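Local structure of putative amidohydrolase/peptidase (Burkholderia cenocepacia, 4WJB) at residues Y200-E205 against D411-A416; D349-A354 against G383-P388. The protein probably hydrolyses carbon-nitrogen bonds other than peptide bonds, as a zinc-dependent enzyme of the peptidase M20 family. All coordinates share one frame; numbering follows the deposited sequence.

Contact 1 (Y200-E205 against D411-A416); sequences YELHIE and DVLLRA. With ZN (zinc ion), chain E; EDO (1,2-ethanediol), chain J; EDO (1,2-ethanediol), chain K.
Tyr-200 OH and O2 of an ethanediol, probably from the crystallisation liquor, share a hydrogen bond of 2.8 Å at the ring edge, while one ring face lies over the methyl group of Ala-416. This is a CH-pi contact: Ala-416 CB sits 4.2 Å from the centroid of the Tyr-200 ring and 11° off its normal. With CG beside the backbone N (chi1 -64°), the ring leans back along the strand to reach the helix. One turn earlier Leu-413 presents CD1 to Tyr-200 CB at 3.8 Å, and its CD2 meets Leu-202 CD2 more loosely at 4.4 Å, bridging two strand residues. Over segments 200-204 and 411-416, strand and helix run almost antiparallel (174°). Glu-201 points away from the helix; Ser-95 and the backbone of Ala-373 bind its two carboxylate oxygens. His-203 ND1 donates a nearly straight bond of 2.8 Å to a lone pair of Ile-204 O. That bond fixes the imidazole rotation and leaves NE2 to bind the zinc ion at 2.1 Å, alongside His-96, Asp-107 and a water. A helix packed against one face of a strand that carries a metal ligand near its C-terminal end fits the catalytic alpha/beta domain of M20 enzymes.

Contact 2 (D349-A354 against G383-P388); sequences DTVRDA and GMIFVP
Val-351 lays both of its methyl groups against the CG1 methylene of Ile-385, the two side chains crossing at a slant. Val-351 CG2 comes within 3.7 Å of Ile-385 CG1, and Val-351 CG1 follows at 3.8 Å, so the methylene faces the fork of the valine. The terminal methyl extends the overlap, with Ile-385 CD1 4.1 Å from Val-351 CG2. Ile-385 does not aim its CB straight at the helix; its CG1 branch, anti to the carbonyl carbon (chi1 -55°), carries the end of the side chain across to the valine. The same Val-351 CG2 also rests against the backbone, 4.1 Å from Met-384 O. The touch is thus small and apolar, with one helix residue seated over the strand at Met-384 and Ile-385.

Val-351 also packs on Tyr-200 and Val-219, whereas Ile-385 reaches Leu-202 and Val-412. On the outer side of the helix, Arg-352 makes a salt bridge to Asp-349 one turn back, NH1 to OD1 at 3.2 Å. The carboxylate oxygen lies close to the guanidinium plane, but the nitrogen approaches from above the carboxylate plane, 38° out of it, and the bond is bent (141°). Arg-352 NH2 has a second acidic partner in Asp-364, which ties the helix surface to strand 362-367.

Met-384 points away from the helix, to the side of the strand where it meets Glu-201 and His-371, its side chain about 4 Å from that of the zinc ligand His-203. Val-351 and Ile-385 thus pack helix 345-357 on one face of strand 382-387, while Met-384 on the other lies near a metal ligand, consistent with the alpha/beta catalytic domain of the M20 family.

The centres of contacts 1 and 2 lie about 6 Å apart, and their strands, 198-204 and 382-387, are parallel neighbours in the sheet. His-203 N probably hydrogen-bonds to Ile-385 O, and Glu-205 N to Val-387 O, each at 2.9 Å. Along the chain the order is 200-205, 349-354, 383-388, 411-416, so contact 2 falls wholly between the halves of contact 1. Helices 345-357 and 403-421 cover the sheet side by side and meet through Ala-354 and Arg-415. Distant parts of the sequence thus build one layered domain, whose strand 198-204 delivers His-203 to the zinc ion.

Contact 1 (Y200-E205 against D411-A416)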
# COMPACT_ATOMS: atom_id res chain seq x y z
N TYR A 200 8.81 37.15 -18.92
CA TYR A 200 8.58 37.10 -17.48
C TYR A 200 7.18 36.58 -17.20
O TYR A 200 6.23 37.04 -17.81
CB TYR A 200 8.74 38.48 -16.86
CG TYR A 200 10.13 39.04 -16.96
CD1 TYR A 200 11.10 38.69 -16.03
CD2 TYR A 200 10.47 39.94 -17.96
CE1 TYR A 200 12.38 39.20 -16.11
CE2 TYR A 200 11.75 40.46 -18.05
CZ TYR A 200 12.70 40.09 -17.13
OH TYR A 200 13.97 40.61 -17.22
N GLU A 201 7.05 35.64 -16.27
CA GLU A 201 5.73 35.19 -15.83
C GLU A 201 5.55 35.40 -14.33
O GLU A 201 6.34 34.93 -13.52
CB GLU A 201 5.50 33.71 -16.18
CG GLU A 201 4.14 33.20 -15.73
CD GLU A 201 3.76 31.85 -16.32
OE1 GLU A 201 2.67 31.34 -15.98
OE2 GLU A 201 4.54 31.30 -17.12
N LEU A 202 4.50 36.13 -13.99
CA LEU A 202 4.11 36.36 -12.60
C LEU A 202 3.10 35.28 -12.19
O LEU A 202 2.15 35.04 -12.92
CB LEU A 202 3.51 37.76 -12.46
CG LEU A 202 2.85 38.19 -11.16
CD1 LEU A 202 3.86 38.21 -10.02
CD2 LEU A 202 2.19 39.55 -11.34
N HIS A 203 3.32 34.62 -11.05
CA HIS A 203 2.47 33.49 -10.66
C HIS A 203 2.49 33.31 -9.14
O HIS A 203 3.49 33.61 -8.48
CB HIS A 203 2.94 32.20 -11.36
CG HIS A 203 1.88 31.14 -11.53
ND1 HIS A 203 1.44 30.35 -10.49
CD2 HIS A 203 1.21 30.72 -12.63
CE1 HIS A 203 0.53 29.50 -10.93
NE2 HIS A 203 0.36 29.70 -12.23
N ILE A 204 1.39 32.84 -8.58
CA ILE A 204 1.38 32.49 -7.16
C ILE A 204 2.28 31.28 -6.95
O ILE A 204 2.48 30.48 -7.87
CB ILE A 204 -0.04 32.18 -6.65
CG1 ILE A 204 -0.59 30.94 -7.35
CG2 ILE A 204 -0.95 33.38 -6.87
CD1 ILE A 204 -1.85 30.39 -6.71
N GLU A 205 2.83 31.16 -5.75
CA GLU A 205 3.80 30.10 -5.47
C GLU A 205 3.23 28.69 -5.63
O GLU A 205 3.91 27.80 -6.13
CB GLU A 205 4.39 30.24 -4.06
CG GLU A 205 5.37 29.12 -3.73
CD GLU A 205 5.79 29.09 -2.28
OE1 GLU A 205 5.73 30.14 -1.60
OE2 GLU A 205 6.20 28.00 -1.82
N ASP A 411 3.98 45.05 -9.12
CA ASP A 411 4.97 46.12 -9.09
C ASP A 411 6.35 45.62 -9.53
O ASP A 411 7.05 46.31 -10.28
CB ASP A 411 5.06 46.73 -7.69
CG ASP A 411 4.36 48.06 -7.58
OD1 ASP A 411 4.32 48.81 -8.59
OD2 ASP A 411 3.85 48.38 -6.49
N VAL A 412 6.72 44.43 -9.08
CA VAL A 412 7.98 43.81 -9.48
C VAL A 412 7.96 43.50 -10.99
O VAL A 412 8.94 43.78 -11.69
CB VAL A 412 8.25 42.51 -8.69
CG1 VAL A 412 9.48 41.79 -9.24
CG2 VAL A 412 8.43 42.82 -7.20
N LEU A 413 6.85 42.96 -11.48
CA LEU A 413 6.69 42.68 -12.91
C LEU A 413 6.83 43.96 -13.74
O LEU A 413 7.49 43.97 -14.78
CB LEU A 413 5.34 42.03 -13.21
CG LEU A 413 5.15 41.70 -14.70
CD1 LEU A 413 6.10 40.57 -15.11
CD2 LEU A 413 3.71 41.36 -15.06
N LEU A 414 6.18 45.02 -13.28
CA LEU A 414 6.25 46.31 -13.94
C LEU A 414 7.70 46.78 -14.10
O LEU A 414 8.11 47.17 -15.19
CB LEU A 414 5.44 47.35 -13.16
CG LEU A 414 5.62 48.81 -13.59
CD1 LEU A 414 5.23 49.02 -15.05
CD2 LEU A 414 4.84 49.75 -12.68
N ARG A 415 8.47 46.74 -13.02
CA ARG A 415 9.84 47.22 -13.06
C ARG A 415 10.75 46.32 -13.88
O ARG A 415 11.63 46.80 -14.59
CB ARG A 415 10.40 47.39 -11.65
CG ARG A 415 9.60 48.35 -10.80
CD ARG A 415 10.17 49.76 -10.88
NE ARG A 415 11.08 50.01 -9.77
CZ ARG A 415 10.85 50.88 -8.79
NH1 ARG A 415 11.73 51.02 -7.81
NH2 ARG A 415 9.74 51.62 -8.78
N ALA A 416 10.55 45.01 -13.77
CA ALA A 416 11.30 44.04 -14.55
C ALA A 416 11.05 44.22 -16.05
O ALA A 416 12.00 44.29 -16.85
CB ALA A 416 10.96 42.62 -14.12
ZN ZN E . -0.80 28.21 -13.25
C1 EDO J . 6.06 34.37 -19.82
O1 EDO J . 5.45 34.89 -21.00
C2 EDO J . 5.74 32.88 -19.74
O2 EDO J . 4.32 32.71 -19.66
C1 EDO K . 17.74 40.64 -20.54
O1 EDO K . 18.23 39.48 -21.22
C2 EDO K . 16.70 40.21 -19.52
O2 EDO K . 15.81 41.31 -19.28
O HOH W 1 0.92 27.80 -14.40

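Contact 2 (D349-A354 against G383-P388)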
# COMPACT_ATOMS: atom_id res chain seq x y z
N ASP A 349 18.26 38.24 -12.10
CA ASP A 349 18.82 39.45 -11.50
C ASP A 349 17.90 40.65 -11.66
O ASP A 349 17.78 41.47 -10.75
CB ASP A 349 20.20 39.76 -12.10
CG ASP A 349 21.23 38.69 -11.78
OD1 ASP A 349 20.90 37.76 -11.00
OD2 ASP A 349 22.36 38.78 -12.28
N THR A 350 17.25 40.75 -12.81
CA THR A 350 16.33 41.86 -13.06
C THR A 350 15.17 41.82 -12.07
O THR A 350 14.78 42.85 -11.51
CB THR A 350 15.78 41.82 -14.50
OG1 THR A 350 16.87 41.99 -15.42
CG2 THR A 350 14.75 42.92 -14.72
N VAL A 351 14.64 40.62 -11.83
CA VAL A 351 13.56 40.43 -10.87
C VAL A 351 14.01 40.79 -9.45
O VAL A 351 13.34 41.54 -8.75
CB VAL A 351 13.06 38.97 -10.88
CG1 VAL A 351 12.17 38.69 -9.67
CG2 VAL A 351 12.32 38.67 -12.18
N ARG A 352 15.16 40.25 -9.04
CA ARG A 352 15.67 40.52 -7.70
C ARG A 352 15.93 42.01 -7.51
O ARG A 352 15.57 42.59 -6.48
CB ARG A 352 16.95 39.72 -7.44
CG ARG A 352 17.43 39.81 -6.00
CD ARG A 352 18.73 39.05 -5.77
NE ARG A 352 18.60 37.62 -6.04
CZ ARG A 352 19.09 37.02 -7.12
NH1 ARG A 352 19.74 37.73 -8.04
NH2 ARG A 352 18.93 35.72 -7.29
N ASP A 353 16.56 42.64 -8.50
CA ASP A 353 16.84 44.06 -8.43
C ASP A 353 15.55 44.87 -8.31
O ASP A 353 15.50 45.86 -7.59
CB ASP A 353 17.63 44.52 -9.66
CG ASP A 353 19.05 43.96 -9.68
OD1 ASP A 353 19.50 43.46 -8.63
OD2 ASP A 353 19.70 44.03 -10.74
N ALA A 354 14.51 44.43 -9.01
CA ALA A 354 13.22 45.12 -8.95
C ALA A 354 12.65 45.07 -7.53
O ALA A 354 12.29 46.10 -6.97
CB ALA A 354 12.24 44.51 -9.95
N GLY A 383 12.36 34.59 -17.01
CA GLY A 383 12.37 34.53 -15.56
C GLY A 383 10.96 34.46 -15.00
O GLY A 383 9.98 34.66 -15.73
N MET A 384 10.84 34.16 -13.71
CA MET A 384 9.53 34.13 -13.06
C MET A 384 9.53 34.92 -11.76
O MET A 384 10.58 35.13 -11.14
CB MET A 384 9.09 32.68 -12.78
CG MET A 384 8.81 31.84 -14.02
SD MET A 384 7.90 30.32 -13.63
CE MET A 384 6.22 30.95 -13.50
N ILE A 385 8.35 35.37 -11.37
CA ILE A 385 8.13 36.11 -10.14
C ILE A 385 7.01 35.43 -9.35
O ILE A 385 5.91 35.26 -9.88
CB ILE A 385 7.74 37.58 -10.42
CG1 ILE A 385 8.79 38.26 -11.30
CG2 ILE A 385 7.56 38.34 -9.10
CD1 ILE A 385 8.28 39.53 -12.00
N PHE A 386 7.31 35.02 -8.12
CA PHE A 386 6.31 34.41 -7.25
C PHE A 386 5.80 35.38 -6.19
O PHE A 386 6.56 36.21 -5.69
CB PHE A 386 6.87 33.17 -6.54
CG PHE A 386 6.84 31.91 -7.36
CD1 PHE A 386 6.36 31.91 -8.66
CD2 PHE A 386 7.31 30.71 -6.84
CE1 PHE A 386 6.33 30.75 -9.42
CE2 PHE A 386 7.29 29.54 -7.59
CZ PHE A 386 6.80 29.57 -8.88
N VAL A 387 4.51 35.28 -5.87
CA VAL A 387 3.96 35.87 -4.66
C VAL A 387 3.48 34.73 -3.77
O VAL A 387 3.27 33.61 -4.26
CB VAL A 387 2.78 36.83 -4.95
CG1 VAL A 387 3.26 38.05 -5.73
CG2 VAL A 387 1.66 36.11 -5.68
N PRO A 388 3.31 34.98 -2.46
CA PRO A 388 2.87 33.87 -1.61
C PRO A 388 1.40 33.55 -1.84
O PRO A 388 0.69 34.31 -2.50
CB PRO A 388 3.08 34.40 -0.18
CG PRO A 388 3.84 35.71 -0.33
CD PRO A 388 3.51 36.22 -1.68